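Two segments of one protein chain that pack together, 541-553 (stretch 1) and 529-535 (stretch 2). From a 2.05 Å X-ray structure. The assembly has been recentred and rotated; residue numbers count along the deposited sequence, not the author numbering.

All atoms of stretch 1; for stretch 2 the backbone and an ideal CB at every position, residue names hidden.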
ATOM      1  N   VAL A 541       9.489  36.895  11.089  1.00 30.91           N
ATOM      2  CA  VAL A 541       9.607  35.515  10.634  1.00 33.89           C
ATOM      3  C   VAL A 541       8.531  34.715  11.355  1.00 29.13           C
ATOM      4  O   VAL A 541       8.266  34.944  12.538  1.00 28.92           O
ATOM      5  CB  VAL A 541      11.029  34.967  10.905  1.00 28.41           C
ATOM      6  CG1 VAL A 541      11.337  35.008  12.408  1.00 35.82           C
ATOM      7  CG2 VAL A 541      11.201  33.548  10.364  1.00 32.53           C
ATOM      8  N   ALA A 542       7.897  33.784  10.642  1.00 27.63           N
ATOM      9  CA  ALA A 542       6.858  32.948  11.237  1.00 28.63           C
ATOM     10  C   ALA A 542       7.309  31.495  11.238  1.00 24.84           C
ATOM     11  O   ALA A 542       7.496  30.910  10.171  1.00 27.27           O
ATOM     12  CB  ALA A 542       5.531  33.084  10.489  1.00 20.66           C
ATOM     13  N   PHE A 543       7.474  30.915  12.432  1.00 23.04           N
ATOM     14  CA  PHE A 543       7.768  29.484  12.580  1.00 26.98           C
ATOM     15  C   PHE A 543       6.439  28.741  12.630  1.00 24.56           C
ATOM     16  O   PHE A 543       5.753  28.706  13.662  1.00 19.19           O
ATOM     17  CB  PHE A 543       8.602  29.197  13.821  1.00 26.90           C
ATOM     18  CG  PHE A 543       9.870  29.978  13.874  1.00 28.09           C
ATOM     19  CD1 PHE A 543      11.028  29.484  13.287  1.00 34.17           C
ATOM     20  CD2 PHE A 543       9.905  31.224  14.483  1.00 26.13           C
ATOM     21  CE1 PHE A 543      12.200  30.221  13.313  1.00 23.40           C
ATOM     22  CE2 PHE A 543      11.074  31.969  14.502  1.00 29.36           C
ATOM     23  CZ  PHE A 543      12.219  31.464  13.923  1.00 26.49           C
ATOM     24  N   VAL A 544       6.088  28.139  11.505  1.00 23.36           N
ATOM     25  CA  VAL A 544       4.829  27.440  11.330  1.00 23.75           C
ATOM     26  C   VAL A 544       5.160  26.078  10.749  1.00 24.05           C
ATOM     27  O   VAL A 544       6.312  25.773  10.470  1.00 22.35           O
ATOM     28  CB  VAL A 544       3.877  28.236  10.428  1.00 18.85           C
ATOM     29  CG1 VAL A 544       3.496  29.542  11.130  1.00 23.43           C
ATOM     30  CG2 VAL A 544       4.539  28.529   9.072  1.00 21.65           C
ATOM     31  N   SER A 545       4.145  25.243  10.609  1.00 21.69           N
ATOM     32  CA  SER A 545       4.312  23.986   9.912  1.00 20.56           C
ATOM     33  C   SER A 545       4.141  24.222   8.429  1.00 21.33           C
ATOM     34  O   SER A 545       3.379  25.092   8.015  1.00 26.94           O
ATOM     35  CB  SER A 545       3.286  22.946  10.351  1.00 26.74           C
ATOM     36  OG  SER A 545       3.227  21.907   9.365  1.00 25.68           O
ATOM     37  N   SER A 546       4.802  23.387   7.629  1.00 23.61           N
ATOM     38  CA  SER A 546       4.556  23.411   6.188  1.00 30.44           C
ATOM     39  C   SER A 546       3.092  23.124   5.864  1.00 26.64           C
ATOM     40  O   SER A 546       2.561  23.633   4.870  1.00 24.20           O
ATOM     41  CB  SER A 546       5.464  22.405   5.492  1.00 26.54           C
ATOM     42  OG  SER A 546       5.202  21.109   5.953  1.00 24.05           O
ATOM     43  N   ALA A 547       2.417  22.345   6.713  1.00 23.34           N
ATOM     44  CA  ALA A 547       0.999  22.053   6.507  1.00 25.51           C
ATOM     45  C   ALA A 547       0.119  23.303   6.529  1.00 27.11           C
ATOM     46  O   ALA A 547      -0.998  23.270   6.007  1.00 27.56           O
ATOM     47  CB  ALA A 547       0.527  21.057   7.572  1.00 17.67           C
ATOM     48  N   ASP A 548       0.589  24.398   7.113  1.00 28.24           N
ATOM     49  CA  ASP A 548      -0.195  25.619   7.253  1.00 32.78           C
ATOM     50  C   ASP A 548       0.213  26.694   6.260  1.00 28.62           C
ATOM     51  O   ASP A 548      -0.183  27.855   6.423  1.00 32.68           O
ATOM     52  CB  ASP A 548      -0.059  26.185   8.669  1.00 30.80           C
ATOM     53  CG  ASP A 548      -0.959  25.482   9.681  1.00 43.04           C
ATOM     54  OD1 ASP A 548      -1.815  24.659   9.281  1.00 38.94           O
ATOM     55  OD2 ASP A 548      -0.802  25.759  10.891  1.00 52.08           O
ATOM     56  N   LEU A 549       0.989  26.347   5.239  1.00 23.06           N
ATOM     57  CA  LEU A 549       1.485  27.371   4.322  1.00 28.97           C
ATOM     58  C   LEU A 549       0.404  27.938   3.387  1.00 33.23           C
ATOM     59  O   LEU A 549       0.655  28.965   2.746  1.00 20.82           O
ATOM     60  CB  LEU A 549       2.653  26.806   3.507  1.00 33.86           C
ATOM     61  CG  LEU A 549       3.906  26.529   4.345  1.00 28.48           C
ATOM     62  CD1 LEU A 549       5.013  25.927   3.512  1.00 30.95           C
ATOM     63  CD2 LEU A 549       4.419  27.802   5.058  1.00 33.06           C
ATOM     64  N   SER A 550      -0.785  27.316   3.317  1.00 28.98           N
ATOM     65  CA  SER A 550      -1.898  27.863   2.534  1.00 30.05           C
ATOM     66  C   SER A 550      -2.357  29.214   3.054  1.00 29.79           C
ATOM     67  O   SER A 550      -2.964  29.995   2.309  1.00 28.08           O
ATOM     68  CB  SER A 550      -3.082  26.900   2.551  1.00 24.53           C
ATOM     69  OG  SER A 550      -3.573  26.742   3.866  1.00 39.02           O
ATOM     70  N   HIS A 551      -2.120  29.493   4.328  1.00 26.55           N
ATOM     71  CA  HIS A 551      -2.433  30.788   4.902  1.00 25.83           C
ATOM     72  C   HIS A 551      -1.445  31.883   4.498  1.00 31.79           C
ATOM     73  O   HIS A 551      -1.539  32.981   5.052  1.00 35.06           O
ATOM     74  CB  HIS A 551      -2.478  30.690   6.437  1.00 26.75           C
ATOM     75  CG  HIS A 551      -3.482  29.709   6.953  1.00 32.96           C
ATOM     76  ND1 HIS A 551      -4.700  30.095   7.472  1.00 34.92           N
ATOM     77  CD2 HIS A 551      -3.453  28.357   7.026  1.00 29.67           C
ATOM     78  CE1 HIS A 551      -5.373  29.023   7.850  1.00 35.91           C
ATOM     79  NE2 HIS A 551      -4.639  27.954   7.591  1.00 31.69           N
ATOM     80  N   PHE A 552      -0.506  31.615   3.581  1.00 32.24           N
ATOM     81  CA  PHE A 552       0.504  32.591   3.176  1.00 32.65           C
ATOM     82  C   PHE A 552       0.501  32.741   1.667  1.00 29.62           C
ATOM     83  O   PHE A 552       0.668  31.754   0.947  1.00 35.91           O
ATOM     84  CB  PHE A 552       1.923  32.193   3.593  1.00 25.35           C
ATOM     85  CG  PHE A 552       2.147  32.192   5.056  1.00 25.37           C
ATOM     86  CD1 PHE A 552       1.919  31.049   5.791  1.00 23.96           C
ATOM     87  CD2 PHE A 552       2.576  33.333   5.703  1.00 23.97           C
ATOM     88  CE1 PHE A 552       2.118  31.036   7.167  1.00 31.95           C
ATOM     89  CE2 PHE A 552       2.789  33.333   7.061  1.00 34.69           C
ATOM     90  CZ  PHE A 552       2.563  32.178   7.804  1.00 23.75           C
ATOM     91  N   ASP A 553       0.394  33.982   1.206  1.00 31.59           N
ATOM     92  CA  ASP A 553       0.352  34.279  -0.226  1.00 34.17           C
ATOM     93  C   ASP A 553       1.697  33.970  -0.888  1.00 28.08           C
ATOM     94  O   ASP A 553       2.725  34.565  -0.552  1.00 33.94           O
ATOM     95  CB  ASP A 553      -0.041  35.745  -0.413  1.00 37.73           C
ATOM     96  CG  ASP A 553      -0.233  36.126  -1.866  1.00 35.96           C
ATOM     97  OD1 ASP A 553       0.748  36.084  -2.627  1.00 32.58           O
ATOM     98  OD2 ASP A 553      -1.372  36.473  -2.246  1.00 40.76           O
ATOM     99  N   UNK A 529      -2.512  34.597  15.242  1.00 26.95           N
ATOM    100  CA  UNK A 529      -2.176  33.669  14.173  1.00 28.52           C
ATOM    101  C   UNK A 529      -0.861  34.101  13.554  1.00 23.74           C
ATOM    102  O   UNK A 529      -0.573  35.298  13.452  1.00 26.44           O
ATOM    103  CB  UNK A 529      -3.284  33.607  13.120  1.00 28.52           C
ATOM    104  N   UNK A 530      -0.048  33.118  13.171  1.00 32.13           N
ATOM    105  CA  UNK A 530       1.282  33.424  12.663  1.00 30.49           C
ATOM    106  C   UNK A 530       1.205  34.172  11.335  1.00 29.89           C
ATOM    107  O   UNK A 530       2.031  35.053  11.063  1.00 25.65           O
ATOM    108  CB  UNK A 530       2.096  32.139  12.499  1.00 30.49           C
ATOM    109  N   UNK A 531       0.206  33.852  10.513  1.00 28.86           N
ATOM    110  CA  UNK A 531       0.073  34.526   9.229  1.00 28.56           C
ATOM    111  C   UNK A 531      -0.419  35.965   9.402  1.00 28.68           C
ATOM    112  O   UNK A 531       0.041  36.857   8.686  1.00 34.51           O
ATOM    113  CB  UNK A 531      -0.883  33.748   8.323  1.00 28.56           C
ATOM    114  N   UNK A 532      -1.320  36.229  10.362  1.00 25.04           N
ATOM    115  CA  UNK A 532      -1.684  37.624  10.630  1.00 29.43           C
ATOM    116  C   UNK A 532      -0.532  38.366  11.278  1.00 33.33           C
ATOM    117  O   UNK A 532      -0.292  39.544  10.984  1.00 31.89           O
ATOM    118  CB  UNK A 532      -2.923  37.698  11.525  1.00 29.43           C
ATOM    119  N   UNK A 533       0.187  37.682  12.171  1.00 28.99           N
ATOM    120  CA  UNK A 533       1.301  38.295  12.875  1.00 22.87           C
ATOM    121  C   UNK A 533       2.417  38.654  11.899  1.00 32.41           C
ATOM    122  O   UNK A 533       3.014  39.734  11.999  1.00 29.32           O
ATOM    123  CB  UNK A 533       1.825  37.359  13.966  1.00 22.87           C
ATOM    124  N   UNK A 534       2.672  37.798  10.907  1.00 28.13           N
ATOM    125  CA  UNK A 534       3.682  38.131   9.906  1.00 29.27           C
ATOM    126  C   UNK A 534       3.205  39.264   9.011  1.00 36.49           C
ATOM    127  O   UNK A 534       3.902  40.270   8.846  1.00 28.65           O
ATOM    128  CB  UNK A 534       4.026  36.902   9.062  1.00 29.27           C
ATOM    129  N   UNK A 535       2.019  39.105   8.411  1.00 34.30           N
ATOM    130  CA  UNK A 535       1.395  40.137   7.590  1.00 35.78           C
ATOM    131  C   UNK A 535       1.464  41.528   8.221  1.00 36.28           C
ATOM    132  O   UNK A 535       1.783  42.493   7.518  1.00 30.74           O
ATOM    133  CB  UNK A 535      -0.066  39.769   7.325  1.00 35.78           C
TER

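The backbone of stretch 2 is helical from 530 to 535, and its axis runs at 154° to that of strand 542-545, nearly antiparallel, with a closest approach of 8.7 Å.

Position 529 lies just before the helix, with phi/psi of -67/143, and its CB has nothing of stretch 1 within 5.5 Å. An N-cap favours Ser, Thr, Asp or Asn, whose short polar side chains can accept from a free backbone NH. It is Ser529, whose OG accepts from the N of residue 532 at 3.0 Å, with an N-H...acceptor angle of 153°.

At 530, CA-to-CB points toward stretch 1, and the ideal CB is already 3.3 Å from Val544 CG1, 4.1 Å from Ala542 CB and 4.7 Å from Phe552 CZ. This tight apolar site suits a very small residue, Ala or Gly. Ala530 fills it, its CB touching Val544 and Ala542.

At 531 the CB also points toward stretch 1, 3.4 Å from His551 O and 3.8 Å from Phe552 CZ. Beyond it the His551 ring offers a face, and Asp548 a carboxylate farther along. A long flat side chain would suit, aromatic above all, although Arg could also reach the acid. The residue is Trp531, with 129 Å² covered by stretch 1. Its six-membered ring forms an offset stack with His551, centroids 3.8 Å apart and planes at 24°, while His551 CB lies over its five-membered ring, 3.5 Å from the centroid. Trp531 NE1 and His551 ND1 are 3.3 Å apart, but the poor angle excludes a hydrogen bond. Asp548 OD2 sits at the indole edge, 3.9 Å from Trp531 CZ3, and Trp531 CB covers a face of Phe552, 4.0 Å from its ring centroid.

Position 532 points away, so many helix-compatible residues would do. Lys532 makes a weak, salt-bridging hydrogen bond from NZ to OE2 of residue 535, at 3.4 Å.

Position 533 points sideways with nothing of stretch 1 within 5.5 Å of its CB, so most helix-compatible residues would do. It is Cys533, covalently bonded elsewhere in the structure.

At 534 the CB points toward stretch 1, 4.3 Å from both Phe552 CE2 and Ala542 CB. That spacing leaves room for a medium-sized apolar chain such as Leu, Ile or Met. Leu534 reaches Phe552 CE2 with CD2 at 3.8 Å and Ala542 CB with CD2 at 4.1 Å, while its CD1 approaches Val541 N at 3.4 Å.

Position 535 points sideways without a neighbour in stretch 1, so polar or charged residues would fit as well as others; Glu535 supplies the acid paired with Lys532.

Stretch 2, residues 529-535: SAWKCLE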
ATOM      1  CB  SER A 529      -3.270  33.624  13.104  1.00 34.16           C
ATOM      2  OG  SER A 529      -3.154  34.716  12.205  1.00 33.20           O
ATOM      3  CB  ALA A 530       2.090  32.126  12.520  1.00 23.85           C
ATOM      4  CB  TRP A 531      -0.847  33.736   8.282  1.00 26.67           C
ATOM      5  CG  TRP A 531      -1.997  32.994   8.936  1.00 31.08           C
ATOM      6  CD1 TRP A 531      -3.290  33.415   9.053  1.00 32.48           C
ATOM      7  CD2 TRP A 531      -1.943  31.696   9.546  1.00 37.77           C
ATOM      8  NE1 TRP A 531      -4.044  32.462   9.700  1.00 37.11           N
ATOM      9  CE2 TRP A 531      -3.242  31.396  10.010  1.00 36.01           C
ATOM     10  CE3 TRP A 531      -0.923  30.764   9.747  1.00 29.87           C
ATOM     11  CZ2 TRP A 531      -3.541  30.206  10.669  1.00 34.36           C
ATOM     12  CZ3 TRP A 531      -1.221  29.584  10.391  1.00 38.27           C
ATOM     13  CH2 TRP A 531      -2.521  29.315  10.847  1.00 42.65           C
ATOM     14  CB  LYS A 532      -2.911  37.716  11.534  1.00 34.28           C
ATOM     15  CG  LYS A 532      -3.818  38.904  11.238  1.00 39.74           C
ATOM     16  CD  LYS A 532      -4.474  38.758   9.871  1.00 39.04           C
ATOM     17  CE  LYS A 532      -5.430  39.903   9.578  1.00 53.87           C
ATOM     18  NZ  LYS A 532      -5.841  39.896   8.145  1.00 63.81           N
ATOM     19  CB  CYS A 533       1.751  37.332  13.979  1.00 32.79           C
ATOM     20  SG  CYS A 533       3.243  37.726  14.887  1.00 34.75           S
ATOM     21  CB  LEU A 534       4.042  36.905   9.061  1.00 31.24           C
ATOM     22  CG  LEU A 534       5.416  36.998   8.371  1.00 24.31           C
ATOM     23  CD1 LEU A 534       6.578  37.077   9.401  1.00 32.95           C
ATOM     24  CD2 LEU A 534       5.640  35.829   7.444  1.00 27.31           C
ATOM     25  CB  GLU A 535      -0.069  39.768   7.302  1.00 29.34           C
ATOM     26  CG  GLU A 535      -0.838  40.847   6.547  1.00 39.74           C
ATOM     27  CD  GLU A 535      -2.289  40.459   6.247  1.00 47.42           C
ATOM     28  OE1 GLU A 535      -2.969  41.219   5.537  1.00 45.12           O
ATOM     29  OE2 GLU A 535      -2.746  39.399   6.719  1.00 59.76           O
TER
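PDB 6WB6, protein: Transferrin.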